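Local structure of putative flagella-related protein H (Methanocaldococcus jannaschii DSM 2661, 4WIA) at residues I175-E187 with K196-P208. The protein is probably an ATP-binding component of the archaellum, the archaeal flagellum, and may regulate its assembly. Sequence-based numbering, arbitrary orientation.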
ATOM      1  N   ILE A 175     -16.778  24.181 -24.381  1.00 72.67           N
ATOM      2  CA  ILE A 175     -17.532  22.927 -24.361  1.00 71.58           C
ATOM      3  C   ILE A 175     -16.857  21.937 -23.479  1.00 66.26           C
ATOM      4  O   ILE A 175     -17.486  21.209 -22.723  1.00 66.03           O
ATOM      5  CB  ILE A 175     -17.699  22.328 -25.800  1.00 74.10           C
ATOM      6  CG1 ILE A 175     -18.609  23.228 -26.630  1.00 79.75           C
ATOM      7  CG2 ILE A 175     -18.262  20.907 -25.751  1.00 72.04           C
ATOM      8  CD1 ILE A 175     -18.498  22.993 -28.117  1.00 83.88           C
ATOM      9  N   ILE A 176     -15.545  21.867 -23.614  1.00 65.60           N
ATOM     10  CA  ILE A 176     -14.772  20.929 -22.812  1.00 61.15           C
ATOM     11  C   ILE A 176     -14.954  21.299 -21.353  1.00 60.09           C
ATOM     12  O   ILE A 176     -15.145  20.437 -20.501  1.00 59.94           O
ATOM     13  CB  ILE A 176     -13.282  20.950 -23.228  1.00 59.91           C
ATOM     14  CG1 ILE A 176     -13.152  20.407 -24.663  1.00 61.50           C
ATOM     15  CG2 ILE A 176     -12.428  20.127 -22.270  1.00 55.37           C
ATOM     16  CD1 ILE A 176     -11.782  20.629 -25.283  1.00 62.71           C
ATOM     17  N   ARG A 177     -14.869  22.591 -21.070  1.00 63.43           N
ATOM     18  CA  ARG A 177     -14.921  23.073 -19.673  1.00 63.37           C
ATOM     19  C   ARG A 177     -16.264  22.728 -19.079  1.00 63.19           C
ATOM     20  O   ARG A 177     -16.345  22.330 -17.928  1.00 59.70           O
ATOM     21  CB  ARG A 177     -14.714  24.590 -19.593  1.00 65.31           C
ATOM     22  CG  ARG A 177     -13.317  25.090 -19.899  1.00 63.77           C
ATOM     23  CD  ARG A 177     -13.390  26.588 -20.079  1.00 68.90           C
ATOM     24  NE  ARG A 177     -12.164  27.265 -20.518  1.00 73.32           N
ATOM     25  CZ  ARG A 177     -12.042  28.125 -21.556  1.00 77.54           C
ATOM     26  NH1 ARG A 177     -10.864  28.689 -21.827  1.00 80.70           N
ATOM     27  NH2 ARG A 177     -13.057  28.440 -22.326  1.00 81.66           N
ATOM     28  N   THR A 178     -17.333  22.916 -19.860  1.00 66.54           N
ATOM     29  CA  THR A 178     -18.665  22.528 -19.401  1.00 67.02           C
ATOM     30  C   THR A 178     -18.750  21.029 -19.087  1.00 63.57           C
ATOM     31  O   THR A 178     -19.349  20.611 -18.104  1.00 64.03           O
ATOM     32  CB  THR A 178     -19.745  22.957 -20.425  1.00 69.34           C
ATOM     33  OG1 THR A 178     -19.801  24.389 -20.436  1.00 72.64           O
ATOM     34  CG2 THR A 178     -21.132  22.422 -20.043  1.00 68.25           C
ATOM     35  N   SER A 179     -18.127  20.238 -19.911  1.00 62.37           N
ATOM     36  CA  SER A 179     -18.189  18.830 -19.732  1.00 63.39           C
ATOM     37  C   SER A 179     -17.345  18.399 -18.529  1.00 57.57           C
ATOM     38  O   SER A 179     -17.621  17.418 -17.865  1.00 55.33           O
ATOM     39  CB  SER A 179     -17.720  18.207 -21.037  1.00 69.52           C
ATOM     40  OG  SER A 179     -18.297  16.929 -21.215  1.00 83.68           O
ATOM     41  N   ALA A 180     -16.310  19.142 -18.213  1.00 56.00           N
ATOM     42  CA  ALA A 180     -15.446  18.741 -17.098  1.00 52.93           C
ATOM     43  C   ALA A 180     -16.259  18.574 -15.781  1.00 52.37           C
ATOM     44  O   ALA A 180     -17.116  19.384 -15.494  1.00 51.21           O
ATOM     45  CB  ALA A 180     -14.354  19.784 -16.901  1.00 51.84           C
ATOM     46  N   THR A 181     -15.992  17.528 -15.001  1.00 49.38           N
ATOM     47  CA  THR A 181     -16.466  17.492 -13.643  1.00 49.76           C
ATOM     48  C   THR A 181     -15.458  18.202 -12.711  1.00 48.58           C
ATOM     49  O   THR A 181     -15.847  18.824 -11.715  1.00 50.73           O
ATOM     50  CB  THR A 181     -16.695  16.062 -13.139  1.00 48.97           C
ATOM     51  OG1 THR A 181     -15.436  15.378 -13.038  1.00 45.03           O
ATOM     52  CG2 THR A 181     -17.632  15.355 -14.045  1.00 49.06           C
HETATM   53  N   MSE A 182     -14.177  18.096 -13.024  1.00 45.96           N
HETATM   54  CA  MSE A 182     -13.155  18.802 -12.308  1.00 45.06           C
HETATM   55  C   MSE A 182     -12.359  19.587 -13.310  1.00 46.67           C
HETATM   56  O   MSE A 182     -11.779  19.033 -14.209  1.00 48.41           O
HETATM   57  CB  MSE A 182     -12.278  17.816 -11.556  1.00 43.68           C
HETATM   58  CG  MSE A 182     -11.250  18.542 -10.689  1.00 43.49           C
HETATM   59 SE   MSE A 182     -10.158  17.211  -9.795  1.00 43.39          SE
HETATM   60  CE  MSE A 182      -9.394  18.336  -8.418  1.00 45.06           C
ATOM     61  N   LEU A 183     -12.307  20.895 -13.151  1.00 48.54           N
ATOM     62  CA  LEU A 183     -11.527  21.729 -14.011  1.00 49.69           C
ATOM     63  C   LEU A 183     -10.386  22.427 -13.261  1.00 49.26           C
ATOM     64  O   LEU A 183     -10.612  23.150 -12.292  1.00 52.89           O
ATOM     65  CB  LEU A 183     -12.407  22.782 -14.632  1.00 53.09           C
ATOM     66  CG  LEU A 183     -11.685  23.762 -15.571  1.00 54.93           C
ATOM     67  CD1 LEU A 183     -11.243  23.098 -16.886  1.00 55.69           C
ATOM     68  CD2 LEU A 183     -12.564  24.990 -15.859  1.00 57.25           C
ATOM     69  N   ILE A 184      -9.173  22.225 -13.746  1.00 46.61           N
ATOM     70  CA  ILE A 184      -8.003  22.750 -13.137  1.00 46.55           C
ATOM     71  C   ILE A 184      -7.262  23.561 -14.159  1.00 48.95           C
ATOM     72  O   ILE A 184      -6.939  23.065 -15.251  1.00 52.25           O
ATOM     73  CB  ILE A 184      -7.058  21.637 -12.672  1.00 43.77           C
ATOM     74  CG1 ILE A 184      -7.777  20.704 -11.732  1.00 42.76           C
ATOM     75  CG2 ILE A 184      -5.851  22.248 -11.992  1.00 45.94           C
ATOM     76  CD1 ILE A 184      -6.975  19.451 -11.402  1.00 41.55           C
ATOM     77  N   ARG A 185      -6.947  24.798 -13.808  1.00 51.65           N
ATOM     78  CA  ARG A 185      -6.152  25.653 -14.676  1.00 55.41           C
ATOM     79  C   ARG A 185      -4.762  25.870 -14.122  1.00 54.89           C
ATOM     80  O   ARG A 185      -4.611  26.232 -12.955  1.00 57.58           O
ATOM     81  CB  ARG A 185      -6.866  26.989 -14.898  1.00 60.37           C
ATOM     82  CG  ARG A 185      -6.043  28.024 -15.641  1.00 66.62           C
ATOM     83  CD  ARG A 185      -6.901  29.155 -16.133  1.00 75.29           C
ATOM     84  NE  ARG A 185      -6.119  30.361 -16.349  1.00 86.86           N
ATOM     85  CZ  ARG A 185      -5.532  30.717 -17.502  1.00 92.17           C
ATOM     86  NH1 ARG A 185      -5.622  29.976 -18.610  1.00 94.52           N
ATOM     87  NH2 ARG A 185      -4.841  31.853 -17.548  1.00 94.80           N
ATOM     88  N   THR A 186      -3.757  25.674 -14.969  1.00 56.49           N
ATOM     89  CA  THR A 186      -2.359  25.815 -14.578  1.00 59.01           C
ATOM     90  C   THR A 186      -1.716  27.060 -15.176  1.00 63.32           C
ATOM     91  O   THR A 186      -2.016  27.406 -16.305  1.00 66.08           O
ATOM     92  CB  THR A 186      -1.533  24.591 -14.974  1.00 56.30           C
ATOM     93  OG1 THR A 186      -1.656  24.341 -16.363  1.00 59.21           O
ATOM     94  CG2 THR A 186      -2.015  23.388 -14.240  1.00 54.45           C
ATOM     95  N   GLU A 187      -0.854  27.722 -14.388  1.00 65.97           N
ATOM     96  CA  GLU A 187      -0.004  28.829 -14.845  1.00 68.63           C
ATOM     97  C   GLU A 187       1.345  28.824 -14.129  1.00 67.61           C
ATOM     98  O   GLU A 187       1.544  28.137 -13.127  1.00 65.67           O
ATOM     99  CB  GLU A 187      -0.645  30.209 -14.626  1.00 74.44           C
ATOM    100  CG  GLU A 187      -1.924  30.442 -15.438  1.00 76.85           C
ATOM    101  CD  GLU A 187      -2.354  31.895 -15.671  1.00 81.00           C
ATOM    102  OE1 GLU A 187      -1.609  32.807 -16.066  1.00 85.42           O
ATOM    103  OE2 GLU A 187      -3.543  32.138 -15.503  1.00 86.88           O
ATOM    104  N   LYS A 196       7.211  29.324 -10.146  1.00 73.78           N
ATOM    105  CA  LYS A 196       6.415  28.264  -9.521  1.00 69.52           C
ATOM    106  C   LYS A 196       5.241  27.975 -10.384  1.00 66.84           C
ATOM    107  O   LYS A 196       4.885  28.797 -11.217  1.00 67.56           O
ATOM    108  CB  LYS A 196       5.892  28.713  -8.154  1.00 73.43           C
ATOM    109  CG  LYS A 196       7.014  28.902  -7.120  1.00 78.60           C
ATOM    110  CD  LYS A 196       6.470  29.110  -5.701  1.00 80.48           C
ATOM    111  CE  LYS A 196       6.554  30.557  -5.314  1.00 85.15           C
ATOM    112  NZ  LYS A 196       5.841  30.853  -4.042  1.00 88.96           N
ATOM    113  N   ASN A 197       4.621  26.823 -10.162  1.00 63.18           N
ATOM    114  CA  ASN A 197       3.389  26.489 -10.813  1.00 62.13           C
ATOM    115  C   ASN A 197       2.216  26.740  -9.910  1.00 64.59           C
ATOM    116  O   ASN A 197       2.324  26.589  -8.697  1.00 67.40           O
ATOM    117  CB  ASN A 197       3.399  25.041 -11.167  1.00 60.61           C
ATOM    118  CG  ASN A 197       4.625  24.673 -11.953  1.00 61.40           C
ATOM    119  OD1 ASN A 197       5.723  24.648 -11.406  1.00 63.67           O
ATOM    120  ND2 ASN A 197       4.451  24.368 -13.230  1.00 60.47           N
ATOM    121  N   LEU A 198       1.097  27.152 -10.486  1.00 62.78           N
ATOM    122  CA  LEU A 198      -0.121  27.233  -9.733  1.00 62.24           C
ATOM    123  C   LEU A 198      -1.131  26.430 -10.470  1.00 56.30           C
ATOM    124  O   LEU A 198      -1.290  26.634 -11.658  1.00 59.82           O
ATOM    125  CB  LEU A 198      -0.596  28.680  -9.601  1.00 65.60           C
ATOM    126  CG  LEU A 198      -2.001  28.848  -9.020  1.00 67.43           C
ATOM    127  CD1 LEU A 198      -1.988  28.589  -7.534  1.00 67.80           C
ATOM    128  CD2 LEU A 198      -2.530  30.249  -9.288  1.00 73.50           C
ATOM    129  N   ALA A 199      -1.809  25.547  -9.744  1.00 52.15           N
ATOM    130  CA  ALA A 199      -2.944  24.800 -10.229  1.00 48.38           C
ATOM    131  C   ALA A 199      -4.166  25.286  -9.494  1.00 53.26           C
ATOM    132  O   ALA A 199      -4.265  25.125  -8.290  1.00 58.19           O
ATOM    133  CB  ALA A 199      -2.739  23.356  -9.956  1.00 46.54           C
ATOM    134  N   LYS A 200      -5.099  25.930 -10.197  1.00 55.36           N
ATOM    135  CA  LYS A 200      -6.277  26.430  -9.578  1.00 55.14           C
ATOM    136  C   LYS A 200      -7.492  25.574  -9.960  1.00 55.02           C
ATOM    137  O   LYS A 200      -7.752  25.314 -11.145  1.00 54.97           O
ATOM    138  CB  LYS A 200      -6.475  27.850  -9.996  1.00 60.37           C
ATOM    139  CG  LYS A 200      -7.548  28.552  -9.204  1.00 65.44           C
ATOM    140  CD  LYS A 200      -7.709  29.974  -9.716  1.00 70.31           C
ATOM    141  CE  LYS A 200      -7.949  30.975  -8.616  1.00 78.36           C
ATOM    142  NZ  LYS A 200      -7.533  32.301  -9.140  1.00 87.19           N
ATOM    143  N   ILE A 201      -8.274  25.188  -8.959  1.00 52.20           N
ATOM    144  CA  ILE A 201      -9.381  24.293  -9.186  1.00 51.41           C
ATOM    145  C   ILE A 201     -10.584  25.183  -9.401  1.00 53.07           C
ATOM    146  O   ILE A 201     -11.187  25.648  -8.458  1.00 55.62           O
ATOM    147  CB  ILE A 201      -9.585  23.352  -8.003  1.00 50.26           C
ATOM    148  CG1 ILE A 201      -8.393  22.397  -7.905  1.00 50.42           C
ATOM    149  CG2 ILE A 201     -10.905  22.604  -8.169  1.00 50.90           C
ATOM    150  CD1 ILE A 201      -8.397  21.439  -6.721  1.00 50.75           C
ATOM    151  N   LEU A 202     -10.932  25.407 -10.660  1.00 53.59           N
ATOM    152  CA  LEU A 202     -12.046  26.281 -11.000  1.00 54.36           C
ATOM    153  C   LEU A 202     -13.384  25.629 -10.779  1.00 52.17           C
ATOM    154  O   LEU A 202     -14.346  26.309 -10.587  1.00 55.88           O
ATOM    155  CB  LEU A 202     -11.947  26.718 -12.434  1.00 55.69           C
ATOM    156  CG  LEU A 202     -10.660  27.422 -12.808  1.00 56.82           C
ATOM    157  CD1 LEU A 202     -10.609  27.658 -14.310  1.00 58.08           C
ATOM    158  CD2 LEU A 202     -10.543  28.724 -12.055  1.00 60.19           C
ATOM    159  N   LYS A 203     -13.436  24.314 -10.725  1.00 50.87           N
ATOM    160  CA  LYS A 203     -14.705  23.619 -10.614  1.00 51.11           C
ATOM    161  C   LYS A 203     -14.420  22.229 -10.162  1.00 46.83           C
ATOM    162  O   LYS A 203     -13.427  21.652 -10.554  1.00 43.08           O
ATOM    163  CB  LYS A 203     -15.318  23.585 -11.999  1.00 56.48           C
ATOM    164  CG  LYS A 203     -16.606  22.816 -12.179  1.00 60.44           C
ATOM    165  CD  LYS A 203     -16.888  22.798 -13.686  1.00 61.05           C
ATOM    166  CE  LYS A 203     -18.112  22.043 -14.063  1.00 61.88           C
ATOM    167  NZ  LYS A 203     -18.129  21.924 -15.538  1.00 64.56           N
ATOM    168  N   TYR A 204     -15.282  21.683  -9.328  1.00 47.36           N
ATOM    169  CA  TYR A 204     -15.048  20.387  -8.744  1.00 47.10           C
ATOM    170  C   TYR A 204     -16.358  19.790  -8.337  1.00 50.42           C
ATOM    171  O   TYR A 204     -16.731  19.836  -7.181  1.00 56.59           O
ATOM    172  CB  TYR A 204     -14.127  20.527  -7.500  1.00 47.43           C
ATOM    173  CG  TYR A 204     -13.416  19.249  -7.016  1.00 45.67           C
ATOM    174  CD1 TYR A 204     -13.632  18.025  -7.622  1.00 45.81           C
ATOM    175  CD2 TYR A 204     -12.556  19.288  -5.920  1.00 44.74           C
ATOM    176  CE1 TYR A 204     -12.990  16.876  -7.157  1.00 47.83           C
ATOM    177  CE2 TYR A 204     -11.921  18.172  -5.442  1.00 43.99           C
ATOM    178  CZ  TYR A 204     -12.124  16.958  -6.060  1.00 46.38           C
ATOM    179  OH  TYR A 204     -11.460  15.827  -5.604  1.00 44.60           O
ATOM    180  N   ASN A 205     -17.089  19.225  -9.284  1.00 54.17           N
ATOM    181  CA  ASN A 205     -18.309  18.488  -8.961  1.00 53.50           C
ATOM    182  C   ASN A 205     -17.927  17.239  -8.181  1.00 52.72           C
ATOM    183  O   ASN A 205     -16.915  16.542  -8.488  1.00 48.96           O
ATOM    184  CB  ASN A 205     -19.026  18.014 -10.212  1.00 56.95           C
ATOM    185  CG  ASN A 205     -19.418  19.136 -11.148  1.00 62.75           C
ATOM    186  OD1 ASN A 205     -19.555  20.279 -10.755  1.00 62.89           O
ATOM    187  ND2 ASN A 205     -19.586  18.793 -12.439  1.00 67.44           N
HETATM  188  N   MSE A 206     -18.794  16.892  -7.263  1.00 52.69           N
HETATM  189  CA  MSE A 206     -18.648  15.709  -6.426  1.00 55.30           C
HETATM  190  C   MSE A 206     -17.440  15.839  -5.522  1.00 54.47           C
HETATM  191  O   MSE A 206     -16.868  14.814  -5.030  1.00 50.64           O
HETATM  192  CB  MSE A 206     -18.570  14.421  -7.236  1.00 56.91           C
HETATM  193  CG  MSE A 206     -19.376  14.382  -8.537  1.00 62.94           C
HETATM  194 SE   MSE A 206     -19.129  12.620  -9.401  1.00 66.80          SE
HETATM  195  CE  MSE A 206     -17.847  13.053 -10.821  1.00 56.90           C
ATOM    196  N   ALA A 207     -17.023  17.091  -5.291  1.00 53.10           N
ATOM    197  CA  ALA A 207     -15.870  17.346  -4.409  1.00 51.62           C
ATOM    198  C   ALA A 207     -16.112  16.535  -3.177  1.00 50.09           C
ATOM    199  O   ALA A 207     -17.155  16.657  -2.563  1.00 52.55           O
ATOM    200  CB  ALA A 207     -15.785  18.820  -4.073  1.00 54.30           C
ATOM    201  N   PRO A 208     -15.212  15.630  -2.858  1.00 50.63           N
ATOM    202  CA  PRO A 208     -15.390  14.698  -1.747  1.00 52.97           C
ATOM    203  C   PRO A 208     -15.123  15.268  -0.382  1.00 57.14           C
ATOM    204  O   PRO A 208     -15.322  14.576   0.626  1.00 68.14           O
ATOM    205  CB  PRO A 208     -14.305  13.692  -1.992  1.00 50.64           C
ATOM    206  CG  PRO A 208     -13.235  14.482  -2.615  1.00 50.08           C
ATOM    207  CD  PRO A 208     -13.910  15.446  -3.513  1.00 50.59           C
TER
HETATM  208  O   HOH W   1     -14.900  15.241 -10.396  1.00 49.80           O
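K203 reaches from strand 196-204 to the C-terminal end of helix 170-179, where its ammonium group donates to carbonyls of the last turn and of A180 just beyond it. Full extension of its chain, every torsion near 180°, carries NZ to A180 O at 2.7 Å and R177 O at 3.0 Å, both approached in the carbonyl plane, with a weaker bond to T178 O. Shortening this side chain to an alanine is likely to leave all three carbonyls without their common cationic donor. R185 and K200 exchange two backbone bonds, and E187 and L198 another pair. L202 and K203 both face L183, a classic beta bulge: L183 O takes L202 N at 2.8 Å and only weakly K203 N, while L183 N gives to K203 O. N205 N binds T181 O, and a water links N205 O to T181 OG1, itself hydrogen-bonded to L29 N. Selenomethionine M182 places CE 3.9 Å from the Y204 ring centroid, over one face (CH-pi), and SE at 4.3 Å (Met-aromatic); Y204 OH bonds I20 O. T186 OG1 hydrogen-bonds T38 OG1 of the probable ATP site, which places this bulged antiparallel hairpin beside the P-loop of a KaiC-like ATPase fold.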